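Local coordinates for dextranase (Pseudarthrobacter oxydans, PDB 6NZS), which catalyses the endohydrolysis of (1->6)-alpha-D-glucosidic linkages in dextran, as a glycoside hydrolase of family 49, at residues 155-168 and 435-447. Residues are numbered along the deposited sequence; the frame is centred on the assembly and turned at random.
Sequences YTAYNDMSGDSGKL and HNRMYWKDVKYNT
R437 opens the interface between the N-terminal Ig-like domain and the parallel beta-solenoid: its CD lies 3.7 Å from Y155 OH, while NH1 forms a salt bridge with E181, itself hydrogen-bonded to Y155 OH, and NH2 pairs with E409. The Y439 ring lies with one face against L168 and its edge toward N159 ND2 and G166 O. L168 CG sits 3.9 Å from the centroid and 17° off the normal, a CH-pi contact; N159 ND2 donates to Y439 O (2.8 Å), which lies near the amide plane of N159, though the bond is bent. With N159 CG anti to the backbone N (chi1 -174°), OD1 closes an Asx turn with M161 N. K441 N donates to S165 O with an N-H...O angle of 165°, and its extended side chain runs past M161 CE into the 160-166 turn, where NZ reaches M161 O from above the carbonyl plane and G163 O almost head-on, both at 2.8 Å. A methionine in place of K441 would probably leave both carbonyls without their shared donor. Next along, S165 OG donates to D442 OD1 (2.7 Å) and accepts from K444 NZ, which salt-bridges D442 OD2 on its syn lone pair at 2.9 Å.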
# COMPACT_ATOMS: atom_id res chain seq x y z
N TYR A 155 16.66 -11.62 4.86
CA TYR A 155 16.55 -12.97 4.33
C TYR A 155 16.22 -12.84 2.85
O TYR A 155 15.79 -11.78 2.37
CB TYR A 155 15.47 -13.79 5.06
CG TYR A 155 14.11 -13.49 4.48
CD1 TYR A 155 13.47 -12.29 4.76
CD2 TYR A 155 13.50 -14.36 3.57
CE1 TYR A 155 12.27 -11.96 4.18
CE2 TYR A 155 12.30 -14.04 2.99
CZ TYR A 155 11.68 -12.84 3.30
OH TYR A 155 10.48 -12.51 2.71
N THR A 156 16.38 -13.93 2.11
CA THR A 156 16.02 -13.96 0.70
C THR A 156 14.85 -14.92 0.51
O THR A 156 14.89 -16.07 0.98
CB THR A 156 17.21 -14.37 -0.17
OG1 THR A 156 18.26 -13.40 -0.02
CG2 THR A 156 16.81 -14.48 -1.65
N ALA A 157 13.81 -14.44 -0.16
CA ALA A 157 12.72 -15.30 -0.60
C ALA A 157 13.10 -15.94 -1.94
O ALA A 157 13.60 -15.25 -2.84
CB ALA A 157 11.44 -14.49 -0.77
N TYR A 158 12.87 -17.25 -2.05
CA TYR A 158 13.15 -18.01 -3.26
C TYR A 158 11.88 -18.63 -3.81
O TYR A 158 10.95 -18.93 -3.07
CB TYR A 158 14.13 -19.15 -2.97
CG TYR A 158 15.49 -18.68 -2.53
CD1 TYR A 158 15.75 -18.42 -1.19
CD2 TYR A 158 16.51 -18.50 -3.45
CE1 TYR A 158 17.00 -17.98 -0.78
CE2 TYR A 158 17.76 -18.07 -3.04
CZ TYR A 158 17.99 -17.80 -1.71
OH TYR A 158 19.25 -17.37 -1.30
N ASN A 159 11.86 -18.85 -5.12
CA ASN A 159 10.79 -19.61 -5.76
C ASN A 159 11.32 -21.02 -5.96
O ASN A 159 12.38 -21.21 -6.57
CB ASN A 159 10.38 -18.98 -7.09
CG ASN A 159 9.16 -19.66 -7.71
OD1 ASN A 159 8.90 -20.84 -7.45
ND2 ASN A 159 8.42 -18.93 -8.53
N ASP A 160 10.63 -22.01 -5.39
CA ASP A 160 11.09 -23.39 -5.52
C ASP A 160 10.79 -24.01 -6.89
O ASP A 160 11.19 -25.16 -7.14
CB ASP A 160 10.59 -24.27 -4.35
CG ASP A 160 9.09 -24.57 -4.40
OD1 ASP A 160 8.39 -24.23 -5.38
OD2 ASP A 160 8.60 -25.17 -3.42
N MET A 161 10.10 -23.28 -7.76
CA MET A 161 9.85 -23.67 -9.14
C MET A 161 8.94 -24.89 -9.26
O MET A 161 8.87 -25.51 -10.33
CB MET A 161 11.15 -23.84 -9.94
CG MET A 161 12.05 -22.59 -9.86
SD MET A 161 11.20 -21.08 -10.36
CE MET A 161 11.41 -21.20 -12.12
N SER A 162 8.20 -25.20 -8.20
CA SER A 162 7.31 -26.35 -8.21
C SER A 162 6.06 -26.07 -9.05
O SER A 162 5.53 -24.96 -9.06
CB SER A 162 6.90 -26.69 -6.77
OG SER A 162 6.20 -25.61 -6.16
N GLY A 163 5.59 -27.10 -9.75
CA GLY A 163 4.31 -26.98 -10.44
C GLY A 163 4.30 -25.88 -11.48
O GLY A 163 5.32 -25.54 -12.09
N ASP A 164 3.11 -25.29 -11.68
CA ASP A 164 2.94 -24.31 -12.74
C ASP A 164 3.52 -22.95 -12.35
O ASP A 164 4.11 -22.26 -13.19
CB ASP A 164 1.45 -24.15 -13.06
CG ASP A 164 0.87 -25.35 -13.81
OD1 ASP A 164 1.64 -26.06 -14.48
OD2 ASP A 164 -0.35 -25.56 -13.73
N SER A 165 3.36 -22.55 -11.10
CA SER A 165 3.70 -21.19 -10.69
C SER A 165 4.85 -21.12 -9.71
O SER A 165 5.38 -20.02 -9.48
CB SER A 165 2.49 -20.51 -10.04
OG SER A 165 1.41 -20.44 -10.94
N GLY A 166 5.24 -22.23 -9.13
CA GLY A 166 6.19 -22.21 -8.04
C GLY A 166 5.52 -21.81 -6.74
O GLY A 166 4.35 -21.43 -6.68
N LYS A 167 6.30 -21.92 -5.67
CA LYS A 167 5.90 -21.51 -4.34
C LYS A 167 7.10 -20.82 -3.70
O LYS A 167 8.25 -21.17 -3.98
CB LYS A 167 5.52 -22.71 -3.46
CG LYS A 167 4.27 -23.45 -3.93
CD LYS A 167 3.01 -22.83 -3.36
CE LYS A 167 1.77 -23.26 -4.14
NZ LYS A 167 0.65 -22.29 -3.97
N LEU A 168 6.83 -19.84 -2.84
CA LEU A 168 7.91 -19.18 -2.13
C LEU A 168 8.42 -20.05 -0.98
O LEU A 168 7.66 -20.76 -0.32
CB LEU A 168 7.48 -17.82 -1.61
CG LEU A 168 7.30 -16.75 -2.68
CD1 LEU A 168 6.93 -15.45 -1.99
CD2 LEU A 168 8.55 -16.56 -3.52
N HIS A 435 10.28 -2.77 -1.91
CA HIS A 435 10.39 -4.22 -1.91
C HIS A 435 9.22 -4.78 -2.69
O HIS A 435 8.19 -4.13 -2.85
CB HIS A 435 10.35 -4.78 -0.49
CG HIS A 435 11.54 -4.41 0.32
ND1 HIS A 435 12.81 -4.86 0.01
CD2 HIS A 435 11.68 -3.61 1.41
CE1 HIS A 435 13.68 -4.36 0.87
NE2 HIS A 435 13.02 -3.60 1.73
N ASN A 436 9.40 -6.01 -3.16
CA ASN A 436 8.30 -6.74 -3.78
C ASN A 436 8.65 -8.22 -3.77
O ASN A 436 9.83 -8.58 -3.80
CB ASN A 436 8.04 -6.28 -5.22
CG ASN A 436 9.07 -6.82 -6.19
OD1 ASN A 436 8.83 -7.83 -6.87
ND2 ASN A 436 10.23 -6.18 -6.26
N ARG A 437 7.62 -9.07 -3.74
CA ARG A 437 7.81 -10.51 -3.79
C ARG A 437 7.04 -11.11 -4.95
O ARG A 437 6.50 -12.21 -4.86
CB ARG A 437 7.43 -11.18 -2.46
CG ARG A 437 8.44 -10.93 -1.33
CD ARG A 437 8.25 -11.90 -0.16
NE ARG A 437 6.89 -11.85 0.39
CZ ARG A 437 6.47 -10.97 1.28
NH1 ARG A 437 7.28 -10.04 1.77
NH2 ARG A 437 5.20 -11.02 1.70
N MET A 438 6.98 -10.39 -6.07
CA MET A 438 6.28 -10.88 -7.25
C MET A 438 7.12 -11.98 -7.89
O MET A 438 8.25 -11.75 -8.32
CB MET A 438 5.99 -9.73 -8.22
CG MET A 438 5.05 -8.68 -7.61
SD MET A 438 4.48 -7.40 -8.76
CE MET A 438 6.02 -6.60 -9.15
N TYR A 439 6.57 -13.20 -7.94
CA TYR A 439 7.43 -14.38 -8.06
C TYR A 439 7.04 -15.38 -9.13
O TYR A 439 7.76 -16.36 -9.30
CB TYR A 439 7.51 -15.13 -6.72
CG TYR A 439 6.23 -15.84 -6.29
CD1 TYR A 439 5.96 -17.15 -6.67
CD2 TYR A 439 5.30 -15.20 -5.47
CE1 TYR A 439 4.80 -17.79 -6.26
CE2 TYR A 439 4.14 -15.84 -5.06
CZ TYR A 439 3.90 -17.13 -5.45
OH TYR A 439 2.75 -17.77 -5.03
N TRP A 440 5.94 -15.18 -9.85
CA TRP A 440 5.31 -16.28 -10.60
C TRP A 440 6.24 -16.87 -11.65
O TRP A 440 6.85 -16.15 -12.46
CB TRP A 440 4.05 -15.76 -11.29
CG TRP A 440 3.07 -15.07 -10.40
CD1 TRP A 440 2.70 -13.76 -10.46
CD2 TRP A 440 2.28 -15.66 -9.36
NE1 TRP A 440 1.75 -13.49 -9.52
CE2 TRP A 440 1.46 -14.65 -8.83
CE3 TRP A 440 2.18 -16.96 -8.84
CZ2 TRP A 440 0.57 -14.87 -7.79
CZ3 TRP A 440 1.29 -17.18 -7.80
CH2 TRP A 440 0.50 -16.14 -7.29
N LYS A 441 6.30 -18.20 -11.67
CA LYS A 441 7.02 -18.91 -12.72
C LYS A 441 6.27 -18.83 -14.04
O LYS A 441 6.88 -18.64 -15.11
CB LYS A 441 7.20 -20.36 -12.27
CG LYS A 441 7.71 -21.36 -13.30
CD LYS A 441 7.73 -22.74 -12.64
CE LYS A 441 7.88 -23.88 -13.64
NZ LYS A 441 7.91 -25.21 -12.97
N ASP A 442 4.95 -18.98 -14.00
CA ASP A 442 4.16 -18.86 -15.22
C ASP A 442 3.91 -17.38 -15.52
O ASP A 442 4.10 -16.51 -14.66
CB ASP A 442 2.85 -19.65 -15.13
CG ASP A 442 1.98 -19.27 -13.93
OD1 ASP A 442 2.52 -18.90 -12.88
OD2 ASP A 442 0.73 -19.36 -14.04
N VAL A 443 3.50 -17.10 -16.75
CA VAL A 443 3.27 -15.72 -17.20
C VAL A 443 1.83 -15.36 -16.85
O VAL A 443 0.90 -15.62 -17.61
CB VAL A 443 3.59 -15.55 -18.69
CG1 VAL A 443 3.26 -14.13 -19.16
CG2 VAL A 443 5.05 -15.90 -18.98
N LYS A 444 1.65 -14.74 -15.68
CA LYS A 444 0.33 -14.35 -15.21
C LYS A 444 -0.11 -13.03 -15.84
O LYS A 444 0.71 -12.19 -16.22
CB LYS A 444 0.33 -14.19 -13.69
CG LYS A 444 0.70 -15.45 -12.94
CD LYS A 444 -0.51 -16.10 -12.36
CE LYS A 444 -0.13 -17.27 -11.47
NZ LYS A 444 -0.96 -18.45 -11.83
N TYR A 445 -1.42 -12.85 -15.94
CA TYR A 445 -1.97 -11.64 -16.56
C TYR A 445 -1.97 -10.44 -15.64
O TYR A 445 -2.03 -9.30 -16.13
CB TYR A 445 -3.41 -11.86 -17.04
CG TYR A 445 -3.61 -12.98 -18.04
CD1 TYR A 445 -3.47 -12.75 -19.40
CD2 TYR A 445 -3.97 -14.25 -17.62
CE1 TYR A 445 -3.67 -13.78 -20.33
CE2 TYR A 445 -4.16 -15.28 -18.53
CZ TYR A 445 -4.01 -15.04 -19.87
OH TYR A 445 -4.21 -16.06 -20.78
N ASN A 446 -1.92 -10.65 -14.32
CA ASN A 446 -2.08 -9.58 -13.34
C ASN A 446 -0.84 -9.50 -12.46
O ASN A 446 -0.87 -9.84 -11.27
CB ASN A 446 -3.37 -9.76 -12.49
CG ASN A 446 -3.36 -11.04 -11.66
OD1 ASN A 446 -2.92 -12.10 -12.12
ND2 ASN A 446 -3.86 -10.95 -10.43
N THR A 447 0.26 -9.03 -13.03
CA THR A 447 1.51 -8.88 -12.29
C THR A 447 2.32 -7.78 -12.97
O THR A 447 1.82 -7.10 -13.87
CB THR A 447 2.22 -10.24 -12.13
OG1 THR A 447 3.35 -10.12 -11.24
CG2 THR A 447 2.68 -10.76 -13.47
O HOH W 1 -0.96 -21.57 -11.07
O HOH W 2 2.10 -20.22 -5.65
O HOH W 3 4.10 -19.11 -2.28